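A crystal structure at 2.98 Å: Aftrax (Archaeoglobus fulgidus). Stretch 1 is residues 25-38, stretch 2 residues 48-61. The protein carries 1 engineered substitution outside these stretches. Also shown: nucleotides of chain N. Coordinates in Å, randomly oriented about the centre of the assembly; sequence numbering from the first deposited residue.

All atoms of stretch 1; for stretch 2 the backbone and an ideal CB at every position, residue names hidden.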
# COMPACT_ATOMS: atom_id res chain seq x y z
N LYS E 25 23.72 6.75 -14.78
CA LYS E 25 24.56 7.82 -14.20
C LYS E 25 24.28 9.18 -14.85
O LYS E 25 24.15 10.24 -14.17
CB LYS E 25 26.05 7.47 -14.26
CG LYS E 25 26.49 6.38 -13.26
CD LYS E 25 28.02 6.30 -13.11
CE LYS E 25 28.49 4.92 -12.63
NZ LYS E 25 28.55 3.89 -13.72
N VAL E 26 24.15 9.14 -16.16
CA VAL E 26 23.95 10.34 -16.95
C VAL E 26 22.58 10.94 -16.71
O VAL E 26 22.44 12.16 -16.57
CB VAL E 26 24.16 10.06 -18.43
CG1 VAL E 26 23.85 11.29 -19.25
CG2 VAL E 26 25.59 9.62 -18.66
N LEU E 27 21.56 10.08 -16.64
CA LEU E 27 20.22 10.53 -16.28
C LEU E 27 20.13 11.16 -14.88
O LEU E 27 19.51 12.21 -14.72
CB LEU E 27 19.23 9.38 -16.39
CG LEU E 27 18.97 8.93 -17.83
CD1 LEU E 27 18.20 7.61 -17.85
CD2 LEU E 27 18.24 10.00 -18.58
N ARG E 28 20.76 10.55 -13.87
CA ARG E 28 20.73 11.15 -12.53
C ARG E 28 21.37 12.52 -12.56
O ARG E 28 20.81 13.48 -12.00
CB ARG E 28 21.28 10.22 -11.42
CG ARG E 28 22.62 10.62 -10.80
CD ARG E 28 22.60 10.85 -9.24
NE ARG E 28 21.46 10.28 -8.52
CZ ARG E 28 21.28 10.40 -7.20
NH1 ARG E 28 22.14 11.05 -6.44
NH2 ARG E 28 20.22 9.85 -6.64
N GLU E 29 22.49 12.65 -13.27
CA GLU E 29 23.05 13.98 -13.48
C GLU E 29 22.12 14.99 -14.18
O GLU E 29 21.87 16.08 -13.65
CB GLU E 29 24.42 13.91 -14.14
CG GLU E 29 25.54 13.88 -13.11
CD GLU E 29 26.79 13.23 -13.64
OE1 GLU E 29 26.96 13.20 -14.89
OE2 GLU E 29 27.60 12.75 -12.82
N MET E 30 21.59 14.63 -15.35
CA MET E 30 20.77 15.55 -16.13
C MET E 30 19.61 16.06 -15.28
O MET E 30 19.34 17.27 -15.23
CB MET E 30 20.24 14.84 -17.38
CG MET E 30 19.43 15.73 -18.34
SD MET E 30 18.85 14.83 -19.81
CE MET E 30 17.17 14.45 -19.41
N ARG E 31 18.97 15.11 -14.61
CA ARG E 31 17.86 15.42 -13.71
C ARG E 31 18.28 16.41 -12.59
O ARG E 31 17.67 17.48 -12.42
CB ARG E 31 17.26 14.10 -13.16
CG ARG E 31 15.92 14.23 -12.44
CD ARG E 31 16.14 14.17 -10.93
NE ARG E 31 16.89 12.96 -10.58
CZ ARG E 31 17.69 12.83 -9.53
NH1 ARG E 31 17.85 13.86 -8.69
NH2 ARG E 31 18.33 11.68 -9.30
N ILE E 32 19.36 16.09 -11.87
CA ILE E 32 19.89 17.01 -10.86
C ILE E 32 20.12 18.45 -11.37
O ILE E 32 19.69 19.43 -10.74
CB ILE E 32 21.20 16.50 -10.26
CG1 ILE E 32 20.92 15.31 -9.34
CG2 ILE E 32 21.90 17.62 -9.50
CD1 ILE E 32 22.17 14.50 -9.01
N HIS E 33 20.77 18.58 -12.52
CA HIS E 33 20.95 19.91 -13.10
C HIS E 33 19.62 20.61 -13.44
O HIS E 33 19.49 21.82 -13.21
CB HIS E 33 21.89 19.89 -14.31
CG HIS E 33 23.32 19.62 -13.95
ND1 HIS E 33 23.98 20.30 -12.95
CD2 HIS E 33 24.22 18.74 -14.47
CE1 HIS E 33 25.23 19.86 -12.87
NE2 HIS E 33 25.39 18.91 -13.77
N SER E 34 18.63 19.88 -13.98
CA SER E 34 17.35 20.53 -14.27
C SER E 34 16.68 21.09 -13.01
O SER E 34 16.23 22.26 -12.96
CB SER E 34 16.39 19.57 -14.94
OG SER E 34 16.95 19.07 -16.13
N THR E 35 16.62 20.24 -11.98
CA THR E 35 16.02 20.65 -10.72
C THR E 35 16.75 21.88 -10.19
O THR E 35 16.12 22.88 -9.82
CB THR E 35 16.06 19.52 -9.66
OG1 THR E 35 15.15 18.49 -10.03
CG2 THR E 35 15.67 20.05 -8.28
N LYS E 36 18.08 21.79 -10.18
CA LYS E 36 18.91 22.87 -9.68
C LYS E 36 18.53 24.16 -10.39
O LYS E 36 18.33 25.20 -9.75
CB LYS E 36 20.40 22.57 -9.90
CG LYS E 36 21.28 22.67 -8.65
CD LYS E 36 21.55 21.29 -8.05
CE LYS E 36 22.96 21.16 -7.48
NZ LYS E 36 23.16 21.88 -6.18
N SER E 37 18.38 24.08 -11.71
CA SER E 37 18.07 25.27 -12.49
C SER E 37 16.76 25.90 -12.00
O SER E 37 16.68 27.13 -11.78
CB SER E 37 18.04 24.95 -13.98
OG SER E 37 16.75 24.58 -14.39
N ILE E 38 15.74 25.07 -11.79
CA ILE E 38 14.46 25.63 -11.33
C ILE E 38 14.56 26.28 -9.94
O ILE E 38 14.09 27.43 -9.71
CB ILE E 38 13.32 24.59 -11.36
CG1 ILE E 38 13.14 24.02 -12.76
CG2 ILE E 38 12.02 25.23 -10.93
CD1 ILE E 38 12.10 22.94 -12.83
N UNK E 48 22.81 31.87 -12.86
CA UNK E 48 23.31 30.56 -12.44
C UNK E 48 22.36 29.44 -12.89
O UNK E 48 22.80 28.37 -13.35
CB UNK E 48 23.49 30.52 -10.92
N UNK E 49 21.06 29.70 -12.76
CA UNK E 49 20.05 28.80 -13.29
C UNK E 49 20.25 28.56 -14.80
O UNK E 49 20.08 27.44 -15.30
CB UNK E 49 18.65 29.37 -13.02
N UNK E 50 20.63 29.63 -15.51
CA UNK E 50 20.91 29.51 -16.93
C UNK E 50 22.05 28.52 -17.17
O UNK E 50 21.96 27.63 -18.05
CB UNK E 50 21.25 30.88 -17.52
N UNK E 51 23.11 28.65 -16.37
CA UNK E 51 24.22 27.72 -16.46
C UNK E 51 23.78 26.27 -16.25
O UNK E 51 24.06 25.40 -17.08
CB UNK E 51 25.29 28.09 -15.43
N UNK E 52 23.08 26.02 -15.15
CA UNK E 52 22.62 24.67 -14.84
C UNK E 52 21.75 24.06 -15.96
O UNK E 52 21.94 22.88 -16.32
CB UNK E 52 21.83 24.69 -13.53
N UNK E 53 20.84 24.86 -16.51
CA UNK E 53 20.01 24.40 -17.64
C UNK E 53 20.88 24.03 -18.84
O UNK E 53 20.58 23.06 -19.56
CB UNK E 53 19.00 25.48 -18.04
N UNK E 54 21.92 24.82 -19.07
CA UNK E 54 22.87 24.50 -20.12
C UNK E 54 23.45 23.10 -19.86
O UNK E 54 23.36 22.23 -20.75
CB UNK E 54 23.98 25.55 -20.19
N UNK E 55 23.98 22.87 -18.65
CA UNK E 55 24.61 21.58 -18.34
C UNK E 55 23.65 20.41 -18.60
O UNK E 55 24.03 19.40 -19.20
CB UNK E 55 25.08 21.56 -16.88
N UNK E 56 22.40 20.59 -18.18
CA UNK E 56 21.33 19.62 -18.44
C UNK E 56 21.13 19.30 -19.92
O UNK E 56 21.22 18.14 -20.35
CB UNK E 56 20.01 20.15 -17.86
N UNK E 57 20.85 20.34 -20.71
CA UNK E 57 20.64 20.15 -22.15
C UNK E 57 21.85 19.51 -22.87
O UNK E 57 21.72 18.76 -23.85
CB UNK E 57 20.32 21.50 -22.80
N UNK E 58 23.04 19.79 -22.36
CA UNK E 58 24.24 19.17 -22.90
C UNK E 58 24.30 17.69 -22.55
O UNK E 58 24.75 16.88 -23.36
CB UNK E 58 25.49 19.89 -22.38
N UNK E 59 23.86 17.34 -21.35
CA UNK E 59 23.76 15.92 -20.99
C UNK E 59 22.73 15.17 -21.83
O UNK E 59 22.89 13.99 -22.12
CB UNK E 59 23.40 15.78 -19.51
N UNK E 60 21.66 15.86 -22.22
CA UNK E 60 20.61 15.24 -23.04
C UNK E 60 21.11 14.61 -24.34
O UNK E 60 20.47 13.72 -24.88
CB UNK E 60 19.55 16.29 -23.38
N UNK E 61 22.25 15.07 -24.84
CA UNK E 61 22.83 14.51 -26.07
C UNK E 61 23.55 13.19 -25.77
O UNK E 61 23.34 12.18 -26.48
CB UNK E 61 23.80 15.51 -26.71
P C N 8 18.04 7.80 0.18
OP1 C N 8 19.08 8.78 0.61
OP2 C N 8 16.68 7.87 0.77
O5' C N 8 17.90 7.93 -1.40
C5' C N 8 19.00 7.67 -2.26
C4' C N 8 18.59 7.79 -3.69
O4' C N 8 17.67 6.72 -4.04
C3' C N 8 17.82 9.05 -4.03
O3' C N 8 18.71 10.14 -4.24
C2' C N 8 17.03 8.65 -5.28
O2' C N 8 17.83 8.74 -6.45
C1' C N 8 16.76 7.17 -5.01
N1 C N 8 15.38 6.90 -4.55
C2 C N 8 14.35 6.94 -5.49
O2 C N 8 14.63 7.21 -6.67
N3 C N 8 13.08 6.68 -5.10
C4 C N 8 12.83 6.39 -3.83
N4 C N 8 11.56 6.14 -3.51
C5 C N 8 13.85 6.33 -2.84
C6 C N 8 15.10 6.59 -3.24
P G N 9 18.24 11.65 -3.99
OP1 G N 9 19.47 12.49 -4.05
OP2 G N 9 17.39 11.71 -2.77
O5' G N 9 17.34 11.96 -5.28
C5' G N 9 16.07 12.57 -5.13
C4' G N 9 15.24 12.46 -6.38
O4' G N 9 14.82 11.09 -6.58
C3' G N 9 13.94 13.26 -6.32
O3' G N 9 14.14 14.60 -6.71
C2' G N 9 13.00 12.47 -7.22
O2' G N 9 13.21 12.79 -8.58
C1' G N 9 13.46 11.04 -6.96
N9 G N 9 12.71 10.41 -5.85
C8 G N 9 13.17 10.25 -4.56
N7 G N 9 12.32 9.66 -3.77
C5 G N 9 11.23 9.40 -4.58
C6 G N 9 9.99 8.77 -4.28
O6 G N 9 9.61 8.31 -3.20
N1 G N 9 9.16 8.72 -5.39
C2 G N 9 9.47 9.21 -6.64
N2 G N 9 8.54 9.06 -7.58
N3 G N 9 10.62 9.79 -6.93
C4 G N 9 11.45 9.86 -5.87

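Both stretches are helical and run nearly antiparallel, at 159°, with axes 7.8 Å apart at closest approach. All positions of stretch 2 have helical backbone angles, so proline and glycine are poor candidates throughout.

Position 48 points sideways, with nothing of stretch 1 near its CB. Many residues would suit; it is Glu-48, which makes no contact.

Position 49 is tight. Its ideal CB lies 3.2 Å from Ser-37 O. A small side chain fits best. It is Ala-49, whose methyl packs on that carbonyl.

Positions 50 and 51 have nothing of stretch 1 near CB. Stretch 1 sets no limit; polar or charged residues are among those that suit. They are Glu-50 and Gln-51, without contact.

Position 52 points toward stretch 1. Its ideal CB is 3.8 Å from Ser-37 CB, and the His-33 ring is within reach of a longer chain. An acid, an amide or a medium apolar residue could suit. It is Glu-52. Its CB packs on Ser-37 CB at 3.9 Å, and its carboxylate lies at the edge of the His-33 ring. The model places OE1 too close to ND1 for the contact to be interpreted.

Position 53 points sideways, with its ideal CB 4.2 Å from Ser-37 CB. Apolar residues of several sizes would do. Leu-53 brings CG to 4.2 Å from Ser-37 OG.

Position 54 points away. Stretch 1 sets no limit; polar or charged residues are among those that suit. It is Lys-54, whose NZ forms a salt bridge with OE2 of the residue at 58, at 3.1 Å.

Position 55 points toward the His-33 ring, with CD2 3.8 Å from its ideal CB. A chain with aliphatic carbons could cover the ring. In Lys-55, CB lies over the ring face, 4.0 Å from the centroid of His-33, a CH-pi contact. The end of the chain leads away.

Position 56 is confined: its ideal CB is 3.7 Å from Ser-34 OG and 4.0 Å from both Met-30 O and His-33 CB. A small residue is favoured, and Ala-56 fits.

Position 57 points away and 58 sideways, both clear of stretch 1, which leaves the choice open. They are Ile-57 and Glu-58, the latter pairing with Lys-54.

Position 59 points into a hollow between Val-26, Glu-29, Met-30 and His-33. A branched or long apolar chain would suit. Leu-59 is the knob, with CD2 3.6 Å from His-33 CD2.

Position 60 points away overall, yet its ideal CB is 3.9 Å from Met-30 SD. Apolar residues fit; Leu-60 places CD2 3.7 Å from Met-30 SD.

Position 61 points away, and many residues would suit. It is Glu-61, without contact.

Stretch 2 (48-61) EAEQELKKAIELLE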
# COMPACT_ATOMS: atom_id res chain seq x y z
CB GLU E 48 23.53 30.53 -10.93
CG GLU E 48 24.44 29.40 -10.47
CD GLU E 48 24.83 29.55 -9.01
OE1 GLU E 48 24.62 30.65 -8.43
OE2 GLU E 48 25.33 28.56 -8.44
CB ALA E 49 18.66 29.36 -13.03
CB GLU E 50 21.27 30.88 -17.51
CG GLU E 50 21.56 30.84 -18.98
CD GLU E 50 20.35 30.40 -19.77
OE1 GLU E 50 19.34 31.13 -19.73
OE2 GLU E 50 20.42 29.33 -20.41
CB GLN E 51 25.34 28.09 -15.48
CG GLN E 51 26.57 28.67 -16.17
CD GLN E 51 26.21 29.66 -17.26
OE1 GLN E 51 26.06 29.30 -18.44
NE2 GLN E 51 26.05 30.93 -16.88
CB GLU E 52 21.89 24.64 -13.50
CG GLU E 52 22.81 24.75 -12.28
CD GLU E 52 23.64 23.50 -12.05
OE1 GLU E 52 23.47 22.52 -12.82
OE2 GLU E 52 24.46 23.47 -11.11
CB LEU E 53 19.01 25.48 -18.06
CG LEU E 53 17.60 25.03 -18.45
CD1 LEU E 53 16.92 26.08 -19.29
CD2 LEU E 53 17.56 23.67 -19.13
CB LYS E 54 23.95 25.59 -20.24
CG LYS E 54 25.34 25.15 -20.73
CD LYS E 54 26.37 26.27 -20.52
CE LYS E 54 27.80 25.76 -20.68
NZ LYS E 54 28.23 25.68 -22.11
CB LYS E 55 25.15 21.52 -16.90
CG LYS E 55 26.20 22.59 -16.54
CD LYS E 55 26.91 22.24 -15.21
CE LYS E 55 28.00 23.24 -14.80
NZ LYS E 55 27.45 24.52 -14.22
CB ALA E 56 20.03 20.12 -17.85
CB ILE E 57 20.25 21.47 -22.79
CG1 ILE E 57 18.80 21.80 -22.43
CG2 ILE E 57 20.45 21.41 -24.28
CD1 ILE E 57 18.41 23.24 -22.72
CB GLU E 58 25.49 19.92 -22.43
CG GLU E 58 25.65 21.28 -23.09
CD GLU E 58 26.88 22.02 -22.64
OE1 GLU E 58 27.46 21.67 -21.57
OE2 GLU E 58 27.27 22.97 -23.36
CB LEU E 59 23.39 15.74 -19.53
CG LEU E 59 24.49 15.53 -18.50
CD1 LEU E 59 25.82 15.41 -19.19
CD2 LEU E 59 24.48 16.66 -17.44
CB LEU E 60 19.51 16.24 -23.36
CG LEU E 60 18.08 15.75 -23.64
CD1 LEU E 60 17.68 16.05 -25.07
CD2 LEU E 60 17.84 14.28 -23.29
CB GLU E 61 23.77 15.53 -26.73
CG GLU E 61 23.78 15.48 -28.26
CD GLU E 61 22.45 15.90 -28.87
OE1 GLU E 61 21.67 16.60 -28.18
OE2 GLU E 61 22.19 15.52 -30.04
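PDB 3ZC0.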